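Local coordinates for protein glucosamine 6-phosphate N-acetyltransferase (PDB 3T90) that catalyses transfer of the acetyl group from acetyl-CoA to glucosamine 6-phosphate, a step in the synthesis of UDP-N-acetylglucosamine, at residues A[70-75]-A[113-118]; A[42-47]-A[51-56]; A[122-125]-A[131-134]; A[89-94]-A[98-103]; A[18-23]-A[35-40]. One frame throughout, in Å; residues are numbered along the deposited sequence.

Contact 1. Residues A[70-75]-A[113-118]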
# COMPACT_ATOMS: atom_id res chain seq x y z
N VAL A 70 -5.25 -2.82 7.38
CA VAL A 70 -5.06 -3.15 5.94
C VAL A 70 -5.81 -2.19 5.03
O VAL A 70 -6.93 -1.81 5.33
CB VAL A 70 -5.48 -4.67 5.72
CG1 VAL A 70 -7.02 -4.90 5.92
CG2 VAL A 70 -5.03 -5.10 4.29
N MET A 71 -5.17 -1.79 3.95
CA MET A 71 -5.74 -0.92 2.97
C MET A 71 -5.81 -1.68 1.68
O MET A 71 -4.75 -2.22 1.22
CB MET A 71 -4.91 0.35 2.84
CG MET A 71 -5.63 1.23 1.86
SD MET A 71 -4.84 2.86 1.81
CE MET A 71 -3.58 2.53 0.99
N ILE A 72 -7.02 -1.74 1.09
CA ILE A 72 -7.22 -2.50 -0.14
C ILE A 72 -7.05 -1.55 -1.31
O ILE A 72 -7.66 -0.45 -1.41
CB ILE A 72 -8.60 -3.21 -0.12
CG1 ILE A 72 -8.56 -4.30 0.94
CG2 ILE A 72 -8.84 -3.98 -1.43
CD1 ILE A 72 -9.96 -5.08 1.12
N GLU A 73 -6.17 -1.99 -2.21
CA GLU A 73 -5.80 -1.23 -3.44
C GLU A 73 -6.50 -1.88 -4.64
O GLU A 73 -6.23 -3.06 -4.90
CB GLU A 73 -4.32 -1.35 -3.65
CG GLU A 73 -3.88 -0.54 -4.94
CD GLU A 73 -2.55 -1.00 -5.43
OE1 GLU A 73 -2.14 -0.68 -6.57
OE2 GLU A 73 -1.82 -1.76 -4.77
N LYS A 74 -7.31 -1.12 -5.35
CA LYS A 74 -7.86 -1.62 -6.62
C LYS A 74 -6.88 -1.40 -7.74
O LYS A 74 -6.31 -0.32 -7.87
CB LYS A 74 -9.13 -0.88 -6.92
CG LYS A 74 -10.25 -1.22 -5.88
CD LYS A 74 -11.53 -0.48 -6.19
CE LYS A 74 -12.51 -0.83 -5.07
NZ LYS A 74 -12.37 0.19 -3.95
N LYS A 75 -6.71 -2.42 -8.59
CA LYS A 75 -5.76 -2.38 -9.72
C LYS A 75 -6.43 -2.66 -11.02
O LYS A 75 -7.65 -3.05 -11.01
CB LYS A 75 -4.68 -3.45 -9.49
CG LYS A 75 -3.84 -3.23 -8.23
CD LYS A 75 -2.77 -4.30 -8.21
CE LYS A 75 -1.73 -4.18 -7.10
NZ LYS A 75 -0.81 -3.00 -7.33
N LYS A 113 -9.34 -11.87 2.11
CA LYS A 113 -9.78 -13.03 1.33
C LYS A 113 -11.27 -12.87 1.10
O LYS A 113 -11.77 -13.06 -0.06
CB LYS A 113 -9.47 -14.29 2.08
CG LYS A 113 -9.86 -15.46 1.19
CD LYS A 113 -9.92 -16.74 1.97
CE LYS A 113 -8.66 -17.24 2.48
NZ LYS A 113 -9.04 -18.67 2.85
N SER A 114 -12.01 -12.47 2.13
CA SER A 114 -13.44 -12.27 2.02
C SER A 114 -13.85 -11.14 1.05
O SER A 114 -14.90 -11.21 0.41
CB SER A 114 -14.05 -12.02 3.41
OG SER A 114 -13.85 -10.70 3.85
N MET A 115 -13.01 -10.12 0.91
CA MET A 115 -13.25 -9.05 -0.04
C MET A 115 -12.84 -9.38 -1.47
O MET A 115 -12.93 -8.51 -2.35
CB MET A 115 -12.49 -7.75 0.43
CG MET A 115 -13.01 -7.28 1.76
SD MET A 115 -14.67 -6.58 1.64
CE MET A 115 -14.31 -5.13 0.66
N GLY A 116 -12.32 -10.58 -1.67
CA GLY A 116 -11.93 -11.00 -3.00
C GLY A 116 -10.58 -10.49 -3.45
O GLY A 116 -10.31 -10.46 -4.64
N CYS A 117 -9.70 -10.22 -2.51
CA CYS A 117 -8.34 -9.78 -2.92
C CYS A 117 -7.57 -11.01 -3.47
O CYS A 117 -7.82 -12.19 -3.01
CB CYS A 117 -7.51 -9.32 -1.71
SG CYS A 117 -8.08 -7.75 -1.03
N TYR A 118 -6.64 -10.80 -4.40
CA TYR A 118 -5.85 -11.98 -4.89
C TYR A 118 -4.56 -12.19 -4.06
O TYR A 118 -3.95 -13.26 -4.14
CB TYR A 118 -5.53 -11.80 -6.39
CG TYR A 118 -4.56 -10.66 -6.72
CD1 TYR A 118 -3.21 -10.86 -6.78
CD2 TYR A 118 -5.05 -9.40 -6.91
CE1 TYR A 118 -2.32 -9.78 -7.07
CE2 TYR A 118 -4.22 -8.35 -7.18
CZ TYR A 118 -2.86 -8.54 -7.30
OH TYR A 118 -2.01 -7.44 -7.54

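Contact 2. Residues A[42-47]-A[51-56]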
# COMPACT_ATOMS: atom_id res chain seq x y z
N GLU A 42 -12.52 9.36 11.20
CA GLU A 42 -13.65 9.40 10.28
C GLU A 42 -13.18 9.36 8.82
O GLU A 42 -13.96 8.74 7.97
CB GLU A 42 -14.56 10.59 10.60
CG GLU A 42 -15.27 10.46 11.94
CD GLU A 42 -16.32 9.34 12.01
OE1 GLU A 42 -16.86 8.91 10.97
OE2 GLU A 42 -16.63 8.92 13.11
N GLU A 43 -12.01 9.90 8.50
CA GLU A 43 -11.49 9.83 7.12
C GLU A 43 -11.20 8.41 6.76
O GLU A 43 -11.47 8.05 5.61
CB GLU A 43 -10.17 10.52 6.93
CG GLU A 43 -10.29 12.03 6.99
CD GLU A 43 -8.97 12.70 6.77
OE1 GLU A 43 -8.07 12.54 7.57
OE2 GLU A 43 -8.81 13.43 5.77
N ILE A 44 -10.70 7.57 7.69
CA ILE A 44 -10.46 6.15 7.39
C ILE A 44 -11.76 5.39 7.36
O ILE A 44 -11.96 4.54 6.46
CB ILE A 44 -9.44 5.58 8.41
CG1 ILE A 44 -8.04 6.15 8.09
CG2 ILE A 44 -9.41 3.97 8.30
CD1 ILE A 44 -7.01 5.84 9.22
N ARG A 45 -12.71 5.71 8.26
CA ARG A 45 -14.01 5.01 8.30
C ARG A 45 -14.73 5.20 6.94
O ARG A 45 -15.52 4.31 6.52
CB ARG A 45 -14.93 5.63 9.39
CG ARG A 45 -16.40 5.09 9.32
CD ARG A 45 -17.39 5.83 10.30
NE ARG A 45 -17.66 5.01 11.49
CZ ARG A 45 -17.85 5.48 12.74
NH1 ARG A 45 -17.82 6.80 13.00
NH2 ARG A 45 -18.04 4.62 13.74
N SER A 46 -14.45 6.33 6.27
CA SER A 46 -15.14 6.68 5.04
C SER A 46 -14.84 5.67 3.96
O SER A 46 -15.65 5.50 3.04
CB SER A 46 -14.82 8.15 4.60
OG SER A 46 -13.61 8.25 3.92
N TYR A 47 -13.74 4.91 4.09
CA TYR A 47 -13.35 3.92 3.06
C TYR A 47 -14.03 2.62 3.27
O TYR A 47 -13.82 1.68 2.43
CB TYR A 47 -11.85 3.63 3.13
CG TYR A 47 -11.02 4.70 2.51
CD1 TYR A 47 -10.37 4.49 1.30
CD2 TYR A 47 -10.89 5.94 3.15
CE1 TYR A 47 -9.60 5.50 0.72
CE2 TYR A 47 -10.13 6.96 2.60
CZ TYR A 47 -9.49 6.75 1.37
OH TYR A 47 -8.72 7.77 0.81
N HIS A 51 -10.64 -0.23 4.00
CA HIS A 51 -9.53 0.22 4.94
C HIS A 51 -9.97 -0.11 6.36
O HIS A 51 -10.75 0.76 6.89
CB HIS A 51 -9.21 1.74 4.74
CG HIS A 51 -7.87 2.18 5.32
ND1 HIS A 51 -7.31 3.43 5.11
CD2 HIS A 51 -6.99 1.49 6.06
CE1 HIS A 51 -6.13 3.48 5.75
NE2 HIS A 51 -5.96 2.33 6.39
N VAL A 52 -9.45 -1.24 6.91
CA VAL A 52 -9.82 -1.90 8.22
C VAL A 52 -8.62 -1.79 9.21
O VAL A 52 -7.48 -1.95 8.82
CB VAL A 52 -10.12 -3.49 8.15
CG1 VAL A 52 -10.04 -4.18 9.58
CG2 VAL A 52 -11.40 -3.83 7.44
N ILE A 53 -8.89 -1.31 10.42
CA ILE A 53 -7.92 -1.37 11.46
C ILE A 53 -8.37 -2.36 12.53
O ILE A 53 -9.49 -2.18 13.08
CB ILE A 53 -7.68 -0.01 12.10
CG1 ILE A 53 -7.29 0.99 10.98
CG2 ILE A 53 -6.63 -0.14 13.24
CD1 ILE A 53 -6.97 2.38 11.50
N CYS A 54 -7.57 -3.39 12.83
CA CYS A 54 -7.90 -4.40 13.85
C CYS A 54 -7.16 -3.97 15.12
O CYS A 54 -5.99 -3.52 15.08
CB CYS A 54 -7.29 -5.74 13.35
SG CYS A 54 -7.37 -7.07 14.55
N VAL A 55 -7.85 -4.12 16.25
CA VAL A 55 -7.21 -4.00 17.58
C VAL A 55 -7.54 -5.18 18.45
O VAL A 55 -8.63 -5.80 18.30
CB VAL A 55 -7.64 -2.70 18.32
CG1 VAL A 55 -7.14 -1.44 17.61
CG2 VAL A 55 -9.11 -2.64 18.68
N ILE A 56 -6.62 -5.48 19.35
CA ILE A 56 -6.90 -6.43 20.39
C ILE A 56 -6.80 -5.66 21.69
O ILE A 56 -5.73 -5.10 22.00
CB ILE A 56 -5.94 -7.60 20.41
CG1 ILE A 56 -6.03 -8.32 19.11
CG2 ILE A 56 -6.21 -8.53 21.63
CD1 ILE A 56 -4.99 -9.54 18.98

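Contact 3. Residues A[122-125]-A[131-134]. With EPE (4-(2-hydroxyethyl)-1-piperazine ethanesulfonic acid), chain B.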
# COMPACT_ATOMS: atom_id res chain seq x y z
N LEU A 122 2.93 -7.12 2.88
CA LEU A 122 3.37 -6.21 3.98
C LEU A 122 4.87 -6.15 3.93
O LEU A 122 5.53 -6.92 3.22
CB LEU A 122 2.89 -6.66 5.36
CG LEU A 122 3.35 -8.08 5.84
CD1 LEU A 122 4.79 -8.05 6.42
CD2 LEU A 122 2.26 -8.65 6.85
N ASP A 123 5.44 -5.19 4.64
CA ASP A 123 6.92 -5.09 4.77
C ASP A 123 7.32 -5.26 6.23
O ASP A 123 6.59 -4.88 7.15
CB ASP A 123 7.40 -3.75 4.18
CG ASP A 123 6.98 -3.53 2.74
OD1 ASP A 123 7.50 -4.21 1.85
OD2 ASP A 123 6.26 -2.54 2.44
N CYS A 124 8.50 -5.87 6.40
CA CYS A 124 9.03 -6.14 7.75
C CYS A 124 10.51 -6.14 7.76
O CYS A 124 11.14 -6.14 6.70
CB CYS A 124 8.46 -7.44 8.33
SG CYS A 124 8.99 -8.88 7.44
N SER A 125 11.10 -6.16 8.95
CA SER A 125 12.54 -6.37 9.04
C SER A 125 12.91 -7.76 8.61
O SER A 125 12.13 -8.72 8.72
CB SER A 125 13.06 -6.12 10.47
OG SER A 125 12.48 -7.15 11.34
N PHE A 131 8.56 -14.93 11.47
CA PHE A 131 7.26 -14.70 12.03
C PHE A 131 6.16 -14.74 10.97
O PHE A 131 5.14 -15.42 11.10
CB PHE A 131 7.18 -13.36 12.80
CG PHE A 131 5.80 -13.05 13.27
CD1 PHE A 131 5.25 -13.63 14.44
CD2 PHE A 131 5.01 -12.17 12.55
CE1 PHE A 131 3.94 -13.28 14.80
CE2 PHE A 131 3.67 -11.83 12.93
CZ PHE A 131 3.16 -12.44 14.05
N TYR A 132 6.37 -13.96 9.91
CA TYR A 132 5.37 -13.90 8.88
C TYR A 132 5.31 -15.17 8.05
O TYR A 132 4.25 -15.47 7.52
CB TYR A 132 5.56 -12.63 8.00
CG TYR A 132 5.23 -11.38 8.79
CD1 TYR A 132 3.90 -11.11 9.10
CD2 TYR A 132 6.21 -10.55 9.31
CE1 TYR A 132 3.54 -9.97 9.83
CE2 TYR A 132 5.89 -9.44 10.07
CZ TYR A 132 4.56 -9.16 10.31
OH TYR A 132 4.25 -8.00 11.03
N GLU A 133 6.42 -15.89 7.93
CA GLU A 133 6.31 -17.23 7.29
C GLU A 133 5.34 -18.14 8.05
O GLU A 133 4.65 -18.98 7.42
CB GLU A 133 7.70 -17.89 7.13
CG GLU A 133 8.62 -17.13 6.12
CD GLU A 133 10.04 -17.75 6.00
OE1 GLU A 133 10.56 -18.24 7.03
OE2 GLU A 133 10.61 -17.67 4.93
N LYS A 134 5.29 -17.97 9.37
CA LYS A 134 4.36 -18.74 10.19
C LYS A 134 2.92 -18.40 9.95
O LYS A 134 2.07 -19.21 10.31
CB LYS A 134 4.67 -18.61 11.68
CG LYS A 134 5.92 -19.40 12.04
CD LYS A 134 6.34 -20.43 11.00
CE LYS A 134 7.78 -20.85 11.20
NZ LYS A 134 8.63 -19.59 11.40
N1 EPE B . 5.37 -8.88 15.86
C2 EPE B . 6.06 -9.46 14.68
C3 EPE B . 6.67 -8.38 13.74
N4 EPE B . 5.86 -7.15 13.61
C5 EPE B . 5.28 -6.68 14.81
C6 EPE B . 4.46 -7.85 15.36
C7 EPE B . 6.27 -6.00 12.80
C8 EPE B . 6.83 -6.27 11.43
O8 EPE B . 6.14 -5.53 10.45
C9 EPE B . 4.53 -9.92 16.51
C10 EPE B . 5.29 -10.63 17.62
S EPE B . 4.23 -11.30 18.97
O1S EPE B . 4.06 -10.24 19.96
O2S EPE B . 2.99 -11.82 18.47
O3S EPE B . 4.79 -12.56 19.48

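Contact 4. Residues A[89-94]-A[98-103]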
# COMPACT_ATOMS: atom_id res chain seq x y z
N VAL A 89 1.45 -2.89 11.99
CA VAL A 89 1.33 -4.06 12.92
C VAL A 89 2.26 -3.92 14.11
O VAL A 89 3.45 -3.74 13.97
CB VAL A 89 1.63 -5.34 12.16
CG1 VAL A 89 1.52 -6.53 13.15
CG2 VAL A 89 0.63 -5.58 10.96
N VAL A 90 1.68 -3.91 15.33
CA VAL A 90 2.54 -3.73 16.53
C VAL A 90 1.84 -4.40 17.70
O VAL A 90 0.62 -4.40 17.80
CB VAL A 90 2.89 -2.22 16.77
CG1 VAL A 90 1.76 -1.47 16.96
CG2 VAL A 90 3.79 -2.06 18.01
N VAL A 91 2.64 -5.11 18.50
CA VAL A 91 2.19 -5.74 19.74
C VAL A 91 2.90 -5.07 20.88
O VAL A 91 4.13 -4.89 20.83
CB VAL A 91 2.47 -7.25 19.70
CG1 VAL A 91 1.94 -7.93 21.03
CG2 VAL A 91 1.81 -7.82 18.56
N ASP A 92 2.17 -4.70 21.93
CA ASP A 92 2.79 -4.12 23.15
C ASP A 92 3.89 -5.10 23.65
O ASP A 92 3.62 -6.30 23.74
CB ASP A 92 1.70 -3.89 24.19
CG ASP A 92 2.18 -3.03 25.35
OD1 ASP A 92 3.35 -3.04 25.75
OD2 ASP A 92 1.31 -2.40 25.93
N SER A 93 5.04 -4.54 23.97
CA SER A 93 6.20 -5.33 24.40
C SER A 93 5.82 -6.19 25.64
O SER A 93 6.31 -7.33 25.76
CB SER A 93 7.41 -4.42 24.67
OG SER A 93 7.08 -3.43 25.63
N ARG A 94 4.93 -5.68 26.49
CA ARG A 94 4.46 -6.44 27.66
C ARG A 94 3.80 -7.76 27.25
O ARG A 94 3.73 -8.74 28.03
CB ARG A 94 3.36 -5.71 28.44
CG ARG A 94 3.50 -4.26 28.84
CD ARG A 94 2.50 -3.90 29.98
NE ARG A 94 1.24 -3.26 29.57
CZ ARG A 94 1.12 -2.02 29.05
NH1 ARG A 94 2.20 -1.28 28.79
NH2 ARG A 94 -0.09 -1.53 28.75
N LYS A 98 2.41 -13.90 23.37
CA LYS A 98 0.99 -14.29 23.60
C LYS A 98 0.18 -14.54 22.30
O LYS A 98 -1.06 -14.65 22.31
CB LYS A 98 0.38 -13.28 24.55
CG LYS A 98 1.14 -13.24 25.93
CD LYS A 98 0.22 -12.95 27.15
CE LYS A 98 -1.00 -13.89 27.19
NZ LYS A 98 -0.95 -15.16 28.02
N GLN A 99 0.94 -14.62 21.21
CA GLN A 99 0.44 -14.92 19.91
C GLN A 99 -0.58 -13.88 19.39
O GLN A 99 -1.43 -14.14 18.52
CB GLN A 99 -0.09 -16.34 19.89
CG GLN A 99 1.02 -17.41 20.17
CD GLN A 99 1.62 -17.35 21.58
OE1 GLN A 99 0.89 -17.14 22.55
NE2 GLN A 99 2.93 -17.59 21.69
N LEU A 100 -0.44 -12.65 19.87
CA LEU A 100 -1.36 -11.61 19.42
C LEU A 100 -1.07 -11.12 18.00
O LEU A 100 -2.00 -10.80 17.25
CB LEU A 100 -1.32 -10.43 20.42
CG LEU A 100 -1.72 -10.74 21.88
CD1 LEU A 100 -1.78 -9.41 22.59
CD2 LEU A 100 -3.12 -11.48 21.97
N GLY A 101 0.21 -11.04 17.63
CA GLY A 101 0.44 -10.54 16.29
C GLY A 101 -0.06 -11.47 15.22
O GLY A 101 -0.64 -11.01 14.24
N LYS A 102 0.02 -12.80 15.46
CA LYS A 102 -0.55 -13.75 14.48
C LYS A 102 -2.07 -13.53 14.36
O LYS A 102 -2.66 -13.62 13.27
CB LYS A 102 -0.22 -15.19 14.89
CG LYS A 102 -0.84 -16.28 13.97
CD LYS A 102 -0.02 -17.59 14.15
CE LYS A 102 -0.43 -18.68 13.16
NZ LYS A 102 -1.78 -19.25 13.47
N LYS A 103 -2.72 -13.34 15.51
CA LYS A 103 -4.18 -13.13 15.50
C LYS A 103 -4.55 -11.88 14.67
O LYS A 103 -5.56 -11.87 13.93
CB LYS A 103 -4.76 -13.05 16.96
CG LYS A 103 -4.64 -14.32 17.79
CD LYS A 103 -5.33 -14.15 19.15
CE LYS A 103 -5.40 -15.50 19.86
NZ LYS A 103 -5.67 -16.62 18.88

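Contact 5. Residues A[18-23]-A[35-40]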
# COMPACT_ATOMS: atom_id res chain seq x y z
N GLY A 18 -5.13 3.90 24.91
CA GLY A 18 -3.71 3.68 24.63
C GLY A 18 -3.38 3.23 23.22
O GLY A 18 -2.26 2.67 23.01
N PHE A 19 -4.30 3.49 22.30
CA PHE A 19 -4.02 3.19 20.84
C PHE A 19 -2.82 3.95 20.27
O PHE A 19 -1.91 3.32 19.71
CB PHE A 19 -5.30 3.40 20.05
CG PHE A 19 -5.11 3.16 18.58
CD1 PHE A 19 -4.88 1.88 18.06
CD2 PHE A 19 -5.15 4.23 17.73
CE1 PHE A 19 -4.76 1.71 16.69
CE2 PHE A 19 -5.01 4.05 16.35
CZ PHE A 19 -4.80 2.78 15.86
N ILE A 20 -2.78 5.26 20.40
CA ILE A 20 -1.69 6.02 19.84
C ILE A 20 -0.39 5.68 20.61
O ILE A 20 0.67 5.45 19.98
CB ILE A 20 -2.00 7.54 19.94
CG1 ILE A 20 -3.30 7.83 19.14
CG2 ILE A 20 -0.77 8.42 19.45
CD1 ILE A 20 -3.08 7.55 17.60
N GLU A 21 -0.49 5.51 21.93
CA GLU A 21 0.69 5.08 22.71
C GLU A 21 1.27 3.76 22.19
O GLU A 21 2.51 3.65 22.10
CB GLU A 21 0.33 4.99 24.18
CG GLU A 21 -0.05 6.39 24.76
CD GLU A 21 -1.56 6.55 24.82
OE1 GLU A 21 -2.30 6.38 23.79
OE2 GLU A 21 -2.08 6.82 25.96
N LEU A 22 0.43 2.79 21.82
CA LEU A 22 0.92 1.52 21.32
C LEU A 22 1.58 1.73 19.96
O LEU A 22 2.66 1.13 19.70
CB LEU A 22 -0.27 0.57 21.21
CG LEU A 22 0.04 -0.70 20.44
CD1 LEU A 22 1.19 -1.52 21.12
CD2 LEU A 22 -1.24 -1.55 20.23
N LEU A 23 0.95 2.55 19.08
CA LEU A 23 1.62 2.84 17.79
C LEU A 23 3.04 3.39 17.98
O LEU A 23 3.88 3.16 17.13
CB LEU A 23 0.80 3.77 16.89
CG LEU A 23 -0.49 3.16 16.35
CD1 LEU A 23 -1.38 4.21 15.65
CD2 LEU A 23 -0.20 1.94 15.40
N GLU A 35 -8.98 15.83 18.77
CA GLU A 35 -9.60 16.42 17.57
C GLU A 35 -9.04 15.74 16.34
O GLU A 35 -9.76 15.42 15.41
CB GLU A 35 -9.33 17.94 17.50
CG GLU A 35 -10.08 18.73 18.58
CD GLU A 35 -9.46 18.70 19.98
OE1 GLU A 35 -8.45 18.04 20.37
OE2 GLU A 35 -10.08 19.42 20.80
N GLU A 36 -7.71 15.62 16.29
CA GLU A 36 -7.04 15.02 15.16
C GLU A 36 -7.32 13.51 15.06
O GLU A 36 -7.59 13.02 13.96
CB GLU A 36 -5.53 15.25 15.27
CG GLU A 36 -4.87 14.80 14.00
CD GLU A 36 -4.86 15.77 12.78
OE1 GLU A 36 -5.78 16.62 12.56
OE2 GLU A 36 -3.87 15.65 12.01
N PHE A 37 -7.40 12.83 16.21
CA PHE A 37 -7.74 11.41 16.24
C PHE A 37 -9.11 11.24 15.57
O PHE A 37 -9.28 10.40 14.66
CB PHE A 37 -7.79 10.83 17.66
CG PHE A 37 -8.20 9.37 17.69
CD1 PHE A 37 -7.27 8.36 17.57
CD2 PHE A 37 -9.53 9.06 17.69
CE1 PHE A 37 -7.75 6.98 17.58
CE2 PHE A 37 -10.00 7.74 17.69
CZ PHE A 37 -9.12 6.72 17.65
N ASP A 38 -10.09 12.05 15.99
CA ASP A 38 -11.44 11.85 15.44
C ASP A 38 -11.49 12.19 13.99
O ASP A 38 -12.23 11.50 13.23
CB ASP A 38 -12.44 12.74 16.19
CG ASP A 38 -12.70 12.26 17.56
OD1 ASP A 38 -12.36 11.14 17.99
OD2 ASP A 38 -13.35 13.01 18.29
N ARG A 39 -10.72 13.22 13.56
CA ARG A 39 -10.74 13.63 12.16
C ARG A 39 -10.25 12.45 11.35
O ARG A 39 -10.87 12.11 10.32
CB ARG A 39 -9.79 14.82 11.97
CG ARG A 39 -9.89 15.42 10.60
CD ARG A 39 -8.96 16.60 10.35
NE ARG A 39 -7.57 16.15 10.42
CZ ARG A 39 -6.89 15.70 9.37
NH1 ARG A 39 -7.46 15.74 8.18
NH2 ARG A 39 -5.65 15.23 9.52
N ARG A 40 -9.11 11.86 11.74
CA ARG A 40 -8.48 10.83 10.92
C ARG A 40 -9.27 9.53 11.04
O ARG A 40 -9.41 8.80 10.05
CB ARG A 40 -7.02 10.70 11.41
CG ARG A 40 -6.16 9.52 10.69
CD ARG A 40 -6.29 9.47 9.17
NE ARG A 40 -6.16 10.79 8.55
CZ ARG A 40 -5.01 11.25 8.10
NH1 ARG A 40 -3.83 10.57 8.28
NH2 ARG A 40 -5.02 12.36 7.40

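Contact 1. Residues A[70-75]-A[113-118]
Ile72, on the long strand 63-74 of the GNAT fold, meets Met115 and Cys117 in the turn that follows helix 100-114. That turn is a Schellman motif: Gly116 takes a positive phi, and its N bonds back to Lys113 O at 3.0 Å. The reversal swings the chain round so that residues on both flanks of the glycine face the strand. Ile72 and Met115 meet slantwise, the CD1 tip of the isoleucine lying against the first two side-chain carbons of the methionine, with Ile72 CD1 to Met115 CB at 3.7 Å. Cys117 SG settles beside both branches of the same isoleucine, 3.9 Å from Ile72 CG2 and equally far from Ile72 CD1. Nothing polar joins the two segments here; this end of the contact is purely apolar.

Farther along, Lys75 and Tyr118, both substrate-binding residues by similarity, cross at about a right angle. The lysine is extended until its last torsion (chi4 -70°), which turns the ammonium toward Glu73. Lys75 NZ reaches Glu73 OE1 at 2.8 Å on the syn side, 33° out of the carboxylate plane, and also forms salt bridges with Glu87 and Asp88 of the second subunit. Glu73 OE2 in turn is bonded to His85. With the ammonium engaged in this way, the methylenes beside it pass the edge of the tyrosine ring, Lys75 CD lying 3.3 Å from Tyr118 OH.

Contact 2. Residues A[42-47]-A[51-56]
His51 opens strand 51-58 and packs against Ile44 and Tyr47 from the last turn of helix 34-45 and the loop after it. Ile44 CG2 sits over one face of the imidazole in a CH-pi contact, 3.9 Å from the ring centroid and 13° off the normal. A chi1 of -72° sets CG1 beside Ile44 N and leaves CG2 anti to it, while the longer CG1 branch runs on along the ring toward CE1. Tyr47 approaches differently: its CB is 3.6 Å from His51 CB, and the edge of the imidazole points at the phenol face in a T-shaped pair, centroids 6.0 Å apart and planes at 84°. His51 ND1 is buried with no partner in the model. Separately, a sodium ion lies about 3 Å from the histidine side chain, nearest atoms.

Val52 turns the other way, its backbone pairing with Val70. At Ile53 the strand faces the helix again, and Ile53 CD1 meets Ile44 CD1 at 4.1 Å, the two side chains crossing nearly perpendicularly. Phe76 of the second subunit packs on both isoleucines, and Tyr47 meets its own counterpart there. This is the tight helix-to-strand connection that lays helix 34-45 against the central sheet of the GNAT fold, at the dimer interface.

Contact 3. Residues A[122-125]-A[131-134]
Leu122 presents both its methyls to the ring of Tyr132. Its CG stands between the backbone N and the carbonyl carbon (chi1 60°), an unusually tight setting that carries Leu122 CD1 over the middle of the ring, 3.9 Å from the centroid and only 2° off the normal. The other methyl, CD2, reaches Tyr132 CE1 at 3.5 Å. The opposite face of the tyrosine is taken by Phe131 CD2, so the phenol is sandwiched and held in orientation from above and below.

The CB of Asp123 points away from the helix, but its carbonyl oxygen takes a weak hydrogen bond from O8 of a bound HEPES molecule, probably picked up from the crystallisation liquor. The buffer meets Tyr132 at the ring edge: HEPES N4 donates to Tyr132 OH at 3.2 Å, and O8 adds a weak bond to the same hydroxyl. It also lies over Phe131, with HEPES C2 3.6 Å from Phe131 CD2. Tyr132 binds acetyl-CoA by similarity, so the buffer probably marks part of that site.

Cys124 comes obliquely to the ring, its CB 3.7 Å from Tyr132 CE2 and its sulfur making a sulfur-aromatic contact.

Strand 119-124 lies beside strand 82-91, whose Val89 touches Tyr132, and pairs antiparallel with a strand of the second subunit, extending the sheet, while helix 129-133 packs Tyr132 against Met144 of that subunit.

Contact 4. Residues A[89-94]-A[98-103]
Val91, the last residue of strand 82-91, rests against the first turn of helix 100-114 at Leu100 and Gly101. The apolar part is small. With chi1 at -178°, the two methyls divide the helix between them: Val91 CG2 lies on the bare backbone of the glycine, 3.7 Å from Gly101 N, while Val91 CG1 faces Leu100 CB at 4.2 Å. The absence of a side chain at Gly101 lets strand and helix come near, their CA atoms 6.2 Å apart at Val91 and Gly101.

The polar interactions lie within 89-94, where the chain leaves the strand. Asp92 OD1 accepts from Arg94 N at 3.2 Å (N-H...O angle 164°), an Asx turn that bends the chain out of the strand, and Gln25 NE2 also donates to this oxygen. Arg94 NH1 and Asp92 OD2 form a salt bridge by charge alone, as the oxygen stands over the face of the guanidinium group.

Residues 97-102 bind acetyl-CoA by similarity and match the family's pyrophosphate-binding loop, with Gln99 at the helix N-cap. Gly101 N donates to a sulfonate oxygen of the bound HEPES. A helix start backed by hydrocarbon and offering a backbone N-H would probably suit the anionic phosphates of the cofactor.

Contact 5. Residues A[18-23]-A[35-40]
Phe19 and Phe37 both send CG anti to the backbone N (chi1 178° and 177°), which extends each ring straight out from its own helix, 19-23 or 34-45, toward the other helix. The side chains cross at about a right angle. Phe37 comes edge first: its CE1 is 3.8 Å from Phe19 CD2, which lies close to the plane of the Phe37 ring, while the approach to the Phe19 ring is oblique. Ile20, one residue along, extends the same apolar surface. Both its torsions are near -60°, folding the chain so that Ile20 CD1 arrives at the Phe37 edge, 4.3 Å from Phe37 CD1. The interface is lean and wholly hydrocarbon, without a hydrogen bond between the helices.

The charged groups of the second helix pair away from this interface. Arg39 grips Glu36 side-on with two nitrogens, NE to OE1 at 2.8 Å and NH2 to OE2 at 3.1 Å, meeting the carboxylate from above its plane. Asp38 forms a salt bridge with Lys15, and Arg40 one with Glu43.

Phe76 of the second subunit, a substrate-binding residue by similarity, completes the aromatic group, stacking on Phe37 and standing edge-to-face to Phe19. Helix 19-23 is seated on strand 63-74, with Phe19, Leu22 and Leu23 all touching Thr67, while helix 34-45 packs against it through Phe37 and reaches the dimer interface, where Arg40 NH1 donates to Lys75 O of the second subunit.

Overall arrangement
Contacts 1 and 2 meet through neighbouring strands of one sheet, Val70 N lying 2.8 Å from Val52 O in a probable hydrogen bond. Contact 5 shares helix 34-45 with contact 2, their centres 12 Å apart, and packs Leu22 on the strand of contact 4. Contacts 3 and 4, 13 Å apart between centres, build one pocket: Phe131 CZ lies 3.5 Å from Lys102 N, and Tyr132 OH 3.8 Å from Val89 CG1, with HEPES bridging them where acetyl-CoA probably binds. Contact 1, about 23 Å from contact 4 between centres, lies at the C-terminal end of helix 100-114. Its intersubunit salt bridges are consistent with a substrate site built by both chains.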